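Local coordinates for FrpC operon protein (Neisseria meningitidis, PDB 5EDF) that binds the RTX protein FrpC, is iron-regulated and possibly involved in adhesion, and is otherwise of unknown function, at residues Asp100-Asp106 with Gly188-Tyr194; Leu118-Lys124 with Tyr136-Arg140. All coordinates share one frame; numbering follows the deposited sequence.

Contact 1 of 2, residues Asp100-Asp106 with Gly188-Tyr194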
ATOM      1  N   ASP A 100       1.101  -4.942  -2.516  1.00 10.05           N
ATOM      2  CA  ASP A 100       2.488  -4.677  -2.158  1.00 10.41           C
ATOM      3  C   ASP A 100       2.655  -3.246  -1.733  1.00 10.86           C
ATOM      4  O   ASP A 100       2.119  -2.334  -2.384  1.00 11.57           O
ATOM      5  CB  ASP A 100       3.393  -4.966  -3.339  1.00 10.18           C
ATOM      6  CG  ASP A 100       3.441  -6.437  -3.660  1.00 12.59           C
ATOM      7  OD1 ASP A 100       3.893  -7.203  -2.809  1.00 12.59           O
ATOM      8  OD2 ASP A 100       3.038  -6.780  -4.788  1.00 14.84           O
ATOM      9  N   ILE A 101       3.387  -3.015  -0.664  1.00 10.25           N
ATOM     10  CA  ILE A 101       3.628  -1.674  -0.153  1.00  9.46           C
ATOM     11  C   ILE A 101       5.126  -1.462  -0.068  1.00 10.47           C
ATOM     12  O   ILE A 101       5.824  -2.234   0.600  1.00 10.90           O
ATOM     13  CB  ILE A 101       2.933  -1.454   1.222  1.00 10.39           C
ATOM     14  CG1 ILE A 101       1.412  -1.659   1.095  1.00 12.13           C
ATOM     15  CG2 ILE A 101       3.317  -0.065   1.756  1.00 11.81           C
ATOM     16  CD1 ILE A 101       0.698  -1.794   2.411  1.00 13.82           C
ATOM     17  N   VAL A 102       5.635  -0.467  -0.792  1.00 10.00           N
ATOM     18  CA  VAL A 102       7.071  -0.235  -0.900  1.00 10.11           C
ATOM     19  C   VAL A 102       7.462   0.894   0.038  1.00 10.67           C
ATOM     20  O   VAL A 102       6.968   2.017  -0.075  1.00 10.45           O
ATOM     21  CB  VAL A 102       7.491   0.016  -2.337  1.00 10.92           C
ATOM     22  CG1 VAL A 102       8.999   0.326  -2.417  1.00 13.58           C
ATOM     23  CG2 VAL A 102       7.156  -1.168  -3.224  1.00 13.80           C
ATOM     24  N   ILE A 103       8.396   0.589   0.934  1.00 11.29           N
ATOM     25  CA  ILE A 103       8.857   1.494   1.981  1.00 10.82           C
ATOM     26  C   ILE A 103      10.314   1.843   1.731  1.00 12.35           C
ATOM     27  O   ILE A 103      11.152   0.942   1.593  1.00 12.52           O
ATOM     28  CB  ILE A 103       8.723   0.856   3.364  1.00 10.68           C
ATOM     29  CG1 ILE A 103       7.299   0.412   3.620  1.00 12.56           C
ATOM     30  CG2 ILE A 103       9.202   1.836   4.465  1.00 13.86           C
ATOM     31  CD1 ILE A 103       7.112  -0.483   4.849  1.00 13.89           C
ATOM     32  N   ARG A 104      10.619   3.137   1.710  1.00 11.55           N
ATOM     33  CA  ARG A 104      11.991   3.660   1.589  1.00 13.04           C
ATOM     34  C   ARG A 104      12.181   4.749   2.607  0.50  8.92           C
ATOM     35  O   ARG A 104      11.219   5.298   3.127  0.50  8.77           O
ATOM     36  CB  ARG A 104      12.261   4.259   0.204  1.00 14.53           C
ATOM     37  CG  ARG A 104      12.120   3.264  -0.885  1.00 15.57           C
ATOM     38  CD  ARG A 104      12.455   3.890  -2.236  1.00 24.45           C
ATOM     39  NE  ARG A 104      13.893   4.032  -2.318  1.00 29.96           N
ATOM     40  CZ  ARG A 104      14.723   3.266  -3.039  1.00 24.80           C
ATOM     41  NH1 ARG A 104      14.282   2.321  -3.850  0.50 18.50           N
ATOM     42  NH2 ARG A 104      16.011   3.490  -2.956  0.50 19.39           N
ATOM     43  N   LYS A 105      13.438   5.095   2.907  1.00 15.82           N
ATOM     44  CA  LYS A 105      13.689   6.231   3.771  1.00 16.37           C
ATOM     45  C   LYS A 105      14.286   7.374   2.971  1.00 17.57           C
ATOM     46  O   LYS A 105      15.462   7.373   2.684  1.00 22.88           O
ATOM     47  CB  LYS A 105      14.569   5.830   4.945  1.00 18.91           C
ATOM     48  CG  LYS A 105      14.635   6.910   6.044  1.00 22.03           C
ATOM     49  CD  LYS A 105      15.559   6.578   7.168  1.00 21.61           C
ATOM     50  CE  LYS A 105      16.986   6.707   6.753  1.00 19.65           C
ATOM     51  NZ  LYS A 105      17.436   8.125   6.922  1.00 22.63           N
ATOM     52  N   ASP A 106      13.462   8.368   2.705  1.00 21.79           N
ATOM     53  CA  ASP A 106      13.830   9.527   1.888  1.00 25.05           C
ATOM     54  C   ASP A 106      13.028  10.721   2.317  1.00 28.42           C
ATOM     55  O   ASP A 106      11.926  10.575   2.805  1.00 23.67           O
ATOM     56  CB  ASP A 106      13.508   9.257   0.431  1.00 26.44           C
ATOM     57  CG  ASP A 106      14.466   8.288  -0.216  1.00 34.68           C
ATOM     58  OD1 ASP A 106      15.687   8.506  -0.059  1.00 46.11           O
ATOM     59  OD2 ASP A 106      14.019   7.343  -0.912  1.00 35.23           O
ATOM     60  N   GLY A 188       9.213  10.114   8.049  1.00 24.04           N
ATOM     61  CA  GLY A 188      10.532  10.119   7.385  1.00 22.79           C
ATOM     62  C   GLY A 188      10.696   9.061   6.297  1.00 20.21           C
ATOM     63  O   GLY A 188      11.722   9.031   5.585  1.00 20.02           O
ATOM     64  N   PHE A 189       9.695   8.204   6.175  1.00 17.35           N
ATOM     65  CA  PHE A 189       9.685   7.162   5.153  1.00 16.00           C
ATOM     66  C   PHE A 189       8.789   7.560   4.012  1.00 17.71           C
ATOM     67  O   PHE A 189       7.826   8.316   4.204  1.00 19.87           O
ATOM     68  CB  PHE A 189       9.209   5.810   5.716  1.00 14.74           C
ATOM     69  CG  PHE A 189      10.059   5.318   6.841  1.00 18.26           C
ATOM     70  CD1 PHE A 189      11.210   4.634   6.572  1.00 18.63           C
ATOM     71  CD2 PHE A 189       9.734   5.596   8.184  1.00 20.08           C
ATOM     72  CE1 PHE A 189      12.064   4.226   7.641  1.00 19.69           C
ATOM     73  CE2 PHE A 189      10.537   5.167   9.239  1.00 20.63           C
ATOM     74  CZ  PHE A 189      11.708   4.499   8.957  1.00 19.59           C
ATOM     75  N   THR A 190       9.090   7.101   2.817  1.00 12.75           N
ATOM     76  CA  THR A 190       8.130   7.162   1.730  1.00 13.51           C
ATOM     77  C   THR A 190       7.456   5.807   1.614  1.00 11.61           C
ATOM     78  O   THR A 190       8.104   4.767   1.772  1.00 12.03           O
ATOM     79  CB  THR A 190       8.760   7.559   0.400  1.00 13.52           C
ATOM     80  OG1 THR A 190       9.730   6.581   0.007  1.00 14.59           O
ATOM     81  CG2 THR A 190       9.440   8.930   0.495  1.00 15.95           C
ATOM     82  N   VAL A 191       6.140   5.840   1.403  1.00 10.49           N
ATOM     83  CA  VAL A 191       5.323   4.633   1.394  1.00 10.05           C
ATOM     84  C   VAL A 191       4.438   4.731   0.164  1.00 11.32           C
ATOM     85  O   VAL A 191       3.604   5.650   0.061  1.00 10.37           O
ATOM     86  CB  VAL A 191       4.536   4.530   2.692  1.00  9.21           C
ATOM     87  CG1 VAL A 191       3.658   3.323   2.682  1.00 11.43           C
ATOM     88  CG2 VAL A 191       5.524   4.498   3.881  1.00 11.72           C
ATOM     89  N   GLN A 192       4.660   3.849  -0.802  1.00  9.61           N
ATOM     90  CA  GLN A 192       4.053   3.952  -2.129  1.00  9.58           C
ATOM     91  C   GLN A 192       3.455   2.613  -2.475  1.00  9.51           C
ATOM     92  O   GLN A 192       4.116   1.567  -2.351  1.00 10.27           O
ATOM     93  CB  GLN A 192       5.094   4.373  -3.150  1.00 11.48           C
ATOM     94  CG  GLN A 192       5.703   5.738  -2.862  1.00 11.69           C
ATOM     95  CD  GLN A 192       6.839   6.145  -3.747  1.00 14.80           C
ATOM     96  OE1 GLN A 192       7.219   5.442  -4.664  1.00 16.54           O
ATOM     97  NE2 GLN A 192       7.413   7.307  -3.437  1.00 16.92           N
ATOM     98  N   TYR A 193       2.216   2.612  -2.965  1.00  9.49           N
ATOM     99  CA  TYR A 193       1.538   1.350  -3.207  1.00  9.05           C
ATOM    100  C   TYR A 193       0.343   1.524  -4.123  1.00  9.01           C
ATOM    101  O   TYR A 193      -0.199   2.613  -4.251  1.00  9.53           O
ATOM    102  CB  TYR A 193       1.128   0.728  -1.876  1.00  9.53           C
ATOM    103  CG  TYR A 193       0.199   1.524  -0.990  1.00  8.91           C
ATOM    104  CD1 TYR A 193      -1.161   1.271  -0.978  1.00 10.65           C
ATOM    105  CD2 TYR A 193       0.681   2.509  -0.140  1.00  9.24           C
ATOM    106  CE1 TYR A 193      -2.019   1.995  -0.157  1.00 11.79           C
ATOM    107  CE2 TYR A 193      -0.155   3.225   0.689  1.00 10.12           C
ATOM    108  CZ  TYR A 193      -1.510   2.979   0.675  1.00 10.39           C
ATOM    109  OH  TYR A 193      -2.415   3.634   1.485  1.00 11.59           O
ATOM    110  N   TYR A 194      -0.096   0.427  -4.696  1.00  9.82           N
ATOM    111  CA  TYR A 194      -1.318   0.261  -5.473  1.00 10.20           C
ATOM    112  C   TYR A 194      -2.237  -0.657  -4.666  1.00 12.00           C
ATOM    113  O   TYR A 194      -2.060  -1.886  -4.675  1.00 11.62           O
ATOM    114  CB  TYR A 194      -1.024  -0.352  -6.841  1.00 11.03           C
ATOM    115  CG  TYR A 194      -0.186   0.478  -7.762  1.00 11.97           C
ATOM    116  CD1 TYR A 194      -0.660   1.630  -8.328  1.00 12.38           C
ATOM    117  CD2 TYR A 194       1.122   0.094  -8.102  1.00 13.71           C
ATOM    118  CE1 TYR A 194       0.111   2.418  -9.164  1.00 12.58           C
ATOM    119  CE2 TYR A 194       1.908   0.865  -8.951  1.00 14.18           C
ATOM    120  CZ  TYR A 194       1.409   2.022  -9.487  1.00 13.49           C
ATOM    121  OH  TYR A 194       2.187   2.800 -10.349  1.00 16.37           O
TER
HETATM  122  O   HOH W   1       1.853  -1.769  -4.961  1.00 13.86           O
HETATM  123  O   HOH W   2      -0.152  -3.814  -5.049  1.00 15.66           O
HETATM  124  O   HOH W   3       8.549   4.253  -1.230  1.00 14.20           O
HETATM  125  O   HOH W   4       9.258  10.985   3.793  1.00 23.72           O
HETATM  126  O   HOH W   5      11.403   7.442  -2.015  1.00 25.47           O
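I101 meets V191 and Y193 on the buried face of two antiparallel strands. Its CG2 comes to 3.5 Å from V191 CG1, and its other branch, CG1, lies 3.8 Å from Y193 CB. In Y193 a chi1 of 60° puts CG between the residue's own backbone N and carbonyl carbon, which sets the side chain alongside that of I101, pointing the same way. Farther along this face I103 CG2 comes within 4.0 Å of F189 CD1, the two side chains being set obliquely, while the carbonyl O of R104 sits at the edge of that ring, near its plane.

Two hydrogen-bonded pairs join the backbones, V102 with Q192 and R104 with T190; T190 N to R104 O is the shortest (2.8 Å) and most bent (145°) of the four bonds in these pairs. On the other face T190 OG1 packs 3.4 Å from R104 CB and hydrogen-bonds two waters, one leading to V102 O, the other to D106 OD2. At the far end the strands part, and two waters link D100 to Y194, one of them bound to D100 O (2.7 Å) and Y194 N.

The pair lies within a long antiparallel sheet, between strands 61-70 and 178-186. V215 of helix 205-224 packs on I101, V191 and Y193, and H212 of that helix hydrogen-bonds Y193 OH; M28 of strand 26-31 touches I103 and F189.

Contact 2 of 2, residues Leu118-Lys124 with Tyr136-Arg140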
ATOM      1  N   LEU A 118      -3.673  21.056  -9.702  1.00 16.43           N
ATOM      2  CA  LEU A 118      -4.864  20.397 -10.237  1.00 15.51           C
ATOM      3  C   LEU A 118      -5.901  21.423 -10.689  1.00 15.92           C
ATOM      4  O   LEU A 118      -6.469  21.270 -11.759  1.00 15.72           O
ATOM      5  CB  LEU A 118      -5.485  19.466  -9.202  1.00 13.81           C
ATOM      6  CG  LEU A 118      -4.735  18.205  -8.865  1.00 14.85           C
ATOM      7  CD1 LEU A 118      -5.412  17.401  -7.772  1.00 15.25           C
ATOM      8  CD2 LEU A 118      -4.553  17.321 -10.115  1.00 17.03           C
ATOM      9  N   LEU A 119      -6.154  22.457  -9.892  1.00 15.26           N
ATOM     10  CA  LEU A 119      -7.099  23.467 -10.288  1.00 16.74           C
ATOM     11  C   LEU A 119      -6.693  24.155 -11.597  1.00 17.57           C
ATOM     12  O   LEU A 119      -7.555  24.410 -12.448  1.00 17.94           O
ATOM     13  CB  LEU A 119      -7.292  24.449  -9.152  1.00 18.00           C
ATOM     14  CG  LEU A 119      -7.912  23.877  -7.882  1.00 19.79           C
ATOM     15  CD1 LEU A 119      -7.793  24.872  -6.733  1.00 29.21           C
ATOM     16  CD2 LEU A 119      -9.354  23.473  -8.097  1.00 24.62           C
ATOM     17  N   THR A 120      -5.395  24.432 -11.759  1.00 17.85           N
ATOM     18  CA  THR A 120      -4.924  25.094 -12.987  1.00 17.48           C
ATOM     19  C   THR A 120      -5.158  24.198 -14.208  1.00 17.71           C
ATOM     20  O   THR A 120      -5.312  24.695 -15.316  1.00 20.68           O
ATOM     21  CB  THR A 120      -3.444  25.566 -12.937  1.00 24.24           C
ATOM     22  OG1 THR A 120      -2.533  24.458 -12.963  1.00 24.11           O
ATOM     23  CG2 THR A 120      -3.155  26.421 -11.714  1.00 23.41           C
ATOM     24  N   TYR A 121      -5.231  22.895 -13.987  1.00 16.25           N
ATOM     25  CA  TYR A 121      -5.422  21.922 -15.041  1.00 15.23           C
ATOM     26  C   TYR A 121      -6.888  21.687 -15.390  1.00 16.06           C
ATOM     27  O   TYR A 121      -7.166  20.976 -16.354  1.00 19.39           O
ATOM     28  CB  TYR A 121      -4.786  20.579 -14.656  1.00 17.57           C
ATOM     29  CG  TYR A 121      -3.295  20.483 -14.680  1.00 20.22           C
ATOM     30  CD1 TYR A 121      -2.490  21.579 -14.999  1.00 17.94           C
ATOM     31  CD2 TYR A 121      -2.667  19.267 -14.398  1.00 22.09           C
ATOM     32  CE1 TYR A 121      -1.107  21.468 -15.039  1.00 25.29           C
ATOM     33  CE2 TYR A 121      -1.316  19.149 -14.439  1.00 23.71           C
ATOM     34  CZ  TYR A 121      -0.527  20.247 -14.763  1.00 27.47           C
ATOM     35  OH  TYR A 121       0.847  20.094 -14.791  1.00 27.44           O
ATOM     36  N   GLY A 122      -7.834  22.286 -14.650  1.00 14.92           N
ATOM     37  CA  GLY A 122      -9.250  22.045 -14.902  1.00 14.81           C
ATOM     38  C   GLY A 122      -9.850  20.900 -14.122  1.00 15.59           C
ATOM     39  O   GLY A 122     -10.979  20.501 -14.399  1.00 17.80           O
ATOM     40  N   VAL A 123      -9.125  20.397 -13.132  1.00 14.65           N
ATOM     41  CA  VAL A 123      -9.644  19.403 -12.187  1.00 16.23           C
ATOM     42  C   VAL A 123     -10.331  20.206 -11.091  1.00 20.04           C
ATOM     43  O   VAL A 123      -9.920  21.337 -10.770  1.00 23.43           O
ATOM     44  CB  VAL A 123      -8.510  18.568 -11.649  1.00 15.10           C
ATOM     45  CG1 VAL A 123      -8.989  17.547 -10.618  1.00 16.11           C
ATOM     46  CG2 VAL A 123      -7.799  17.863 -12.828  1.00 14.23           C
ATOM     47  N   LYS A 124     -11.458  19.708 -10.595  1.00 15.56           N
ATOM     48  CA  LYS A 124     -12.285  20.528  -9.709  1.00 16.74           C
ATOM     49  C   LYS A 124     -12.304  20.048  -8.260  1.00 14.53           C
ATOM     50  O   LYS A 124     -12.298  18.850  -8.014  1.00 16.22           O
ATOM     51  CB  LYS A 124     -13.703  20.555 -10.230  1.00 16.92           C
ATOM     52  CG  LYS A 124     -13.856  21.041 -11.634  1.00 17.64           C
ATOM     53  CD  LYS A 124     -13.315  22.471 -11.843  1.00 19.35           C
ATOM     54  CE  LYS A 124     -13.426  22.913 -13.280  1.00 18.31           C
ATOM     55  NZ  LYS A 124     -14.851  23.007 -13.725  1.00 17.69           N
ATOM     56  N   TYR A 136     -10.754  16.054  -5.021  1.00 13.19           N
ATOM     57  CA  TYR A 136     -10.824  16.597  -6.380  1.00 14.14           C
ATOM     58  C   TYR A 136     -11.378  15.574  -7.341  1.00 14.61           C
ATOM     59  O   TYR A 136     -11.166  14.349  -7.174  1.00 14.66           O
ATOM     60  CB  TYR A 136      -9.454  17.026  -6.902  1.00 14.19           C
ATOM     61  CG  TYR A 136      -8.736  18.068  -6.075  1.00 14.50           C
ATOM     62  CD1 TYR A 136      -8.794  19.417  -6.405  1.00 17.25           C
ATOM     63  CD2 TYR A 136      -8.073  17.721  -4.902  1.00 15.42           C
ATOM     64  CE1 TYR A 136      -8.192  20.392  -5.584  1.00 19.79           C
ATOM     65  CE2 TYR A 136      -7.452  18.683  -4.107  1.00 19.18           C
ATOM     66  CZ  TYR A 136      -7.505  20.014  -4.453  1.00 19.32           C
ATOM     67  OH  TYR A 136      -6.910  20.992  -3.670  1.00 24.60           O
ATOM     68  N   GLU A 137     -12.049  16.062  -8.373  1.00 14.46           N
ATOM     69  CA  GLU A 137     -12.665  15.207  -9.362  1.00 15.35           C
ATOM     70  C   GLU A 137     -12.293  15.750 -10.728  1.00 13.98           C
ATOM     71  O   GLU A 137     -12.500  16.943 -11.008  1.00 15.78           O
ATOM     72  CB  GLU A 137     -14.188  15.148  -9.194  1.00 18.67           C
ATOM     73  CG  GLU A 137     -14.858  14.142 -10.108  1.00 22.06           C
ATOM     74  CD  GLU A 137     -16.356  13.995  -9.812  1.00 29.55           C
ATOM     75  OE1 GLU A 137     -16.904  14.833  -9.078  1.00 38.93           O
ATOM     76  OE2 GLU A 137     -16.975  13.056 -10.331  1.00 32.39           O
ATOM     77  N   ASP A 138     -11.739  14.879 -11.567  1.00 14.97           N
ATOM     78  CA  ASP A 138     -11.376  15.236 -12.921  1.00 14.46           C
ATOM     79  C   ASP A 138     -12.469  14.663 -13.812  1.00 17.06           C
ATOM     80  O   ASP A 138     -12.609  13.442 -13.935  1.00 16.03           O
ATOM     81  CB  ASP A 138     -10.019  14.653 -13.271  1.00 14.17           C
ATOM     82  CG  ASP A 138      -9.508  15.106 -14.605  1.00 15.04           C
ATOM     83  OD1 ASP A 138     -10.206  15.819 -15.370  1.00 15.64           O
ATOM     84  OD2 ASP A 138      -8.332  14.762 -14.904  1.00 17.08           O
ATOM     85  N   LYS A 139     -13.263  15.542 -14.398  1.00 17.17           N
ATOM     86  CA  LYS A 139     -14.294  15.187 -15.354  1.00 19.66           C
ATOM     87  C   LYS A 139     -14.051  15.909 -16.677  1.00 18.86           C
ATOM     88  O   LYS A 139     -15.003  16.178 -17.432  1.00 22.34           O
ATOM     89  CB  LYS A 139     -15.678  15.581 -14.801  1.00 25.96           C
ATOM     90  CG  LYS A 139     -16.209  14.636 -13.765  1.00 28.44           C
ATOM     91  CD  LYS A 139     -17.529  15.139 -13.153  1.00 33.38           C
ATOM     92  CE  LYS A 139     -18.732  14.905 -14.034  1.00 46.34           C
ATOM     93  NZ  LYS A 139     -19.981  15.316 -13.316  1.00 49.51           N
ATOM     94  N   ARG A 140     -12.793  16.236 -16.975  1.00 17.42           N
ATOM     95  CA  ARG A 140     -12.510  16.929 -18.217  1.00 17.73           C
ATOM     96  C   ARG A 140     -12.912  16.104 -19.426  1.00 18.67           C
ATOM     97  O   ARG A 140     -12.880  14.875 -19.422  1.00 20.37           O
ATOM     98  CB  ARG A 140     -11.057  17.355 -18.312  1.00 16.04           C
ATOM     99  CG  ARG A 140     -10.689  18.388 -17.304  1.00 16.07           C
ATOM    100  CD  ARG A 140      -9.191  18.633 -17.323  1.00 17.49           C
ATOM    101  NE  ARG A 140      -8.433  17.466 -16.875  1.00 15.39           N
ATOM    102  CZ  ARG A 140      -7.118  17.347 -16.964  1.00 17.07           C
ATOM    103  NH1 ARG A 140      -6.379  18.292 -17.508  1.00 16.83           N
ATOM    104  NH2 ARG A 140      -6.550  16.234 -16.520  1.00 16.42           N
TER
HETATM  105  O   HOH W   6     -12.804  18.434 -14.143  1.00 17.41           O
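R140 reaches back past V123 to the end of helix 114-120 while holding D138 side-on through two guanidinium nitrogens. NE bonds to D138 OD1 and NH2 to OD2, both at 2.8 Å and both on syn sides of the carboxylate. The backbone N of R140 also gives to OD1, from the anti side and the opposite face of the carboxylate plane, closing an Asx turn. Three bonds thus fix the carboxylate, and the fork limits rotation of the guanidinium. V123 CG2 lies over one face of that guanidinium, toward its rim, and is 3.7 Å from D138 CG. R140 CD sits 3.2 Å from Y121 O.

The chain leaves the helix through a Schellman motif: G122, with positive phi, follows the last turn, and the N atoms of G122 and V123 bond back to L119 O and L118 O. It then enters the short edge strand 124-126, antiparallel to strand 133-138. K124 and E137 are a hydrogen-bonded pair; E137 N meets K124 O at 2.8 Å, close to the line of the carbonyl bond, whereas K124 N approaches E137 O from above the carbonyl plane.

From the helix, L118 CD1 makes a CH-pi contact over one face of the Y136 ring, 4.0 Å from its centroid. L119 CD2 arrives at the ring edge instead, and V123 CG1 packs against Y136 CB at 3.8 Å. I154 of strand 150-155 touches both L118 and Y136. A water bonds G122 O and K139 N, bridging the two chain sections where the strand pairing has ended.

How the contacts relate
Contacts 1 and 2 belong to the same nine-stranded antiparallel sheet but to different parts of it. Contact 1 pairs two inner strands, its centre about 8 Å from the centre of the chain; contact 2 lies at one outer border, its centre about 25 Å from that point. Their centres are 26 Å apart and their nearest atoms about 16 Å, with no touch. Strands 178-186, 161-167 and 150-155 fill the gap. Along the chain, contact 2 is nested inside the loop that contact 1 closes. Between segments 100-106 and 118-124 come C108, disulfide-bonded to C185 of strand 178-186, and L110, S111 and M114, which share the azide pocket with I162 of strand 161-167.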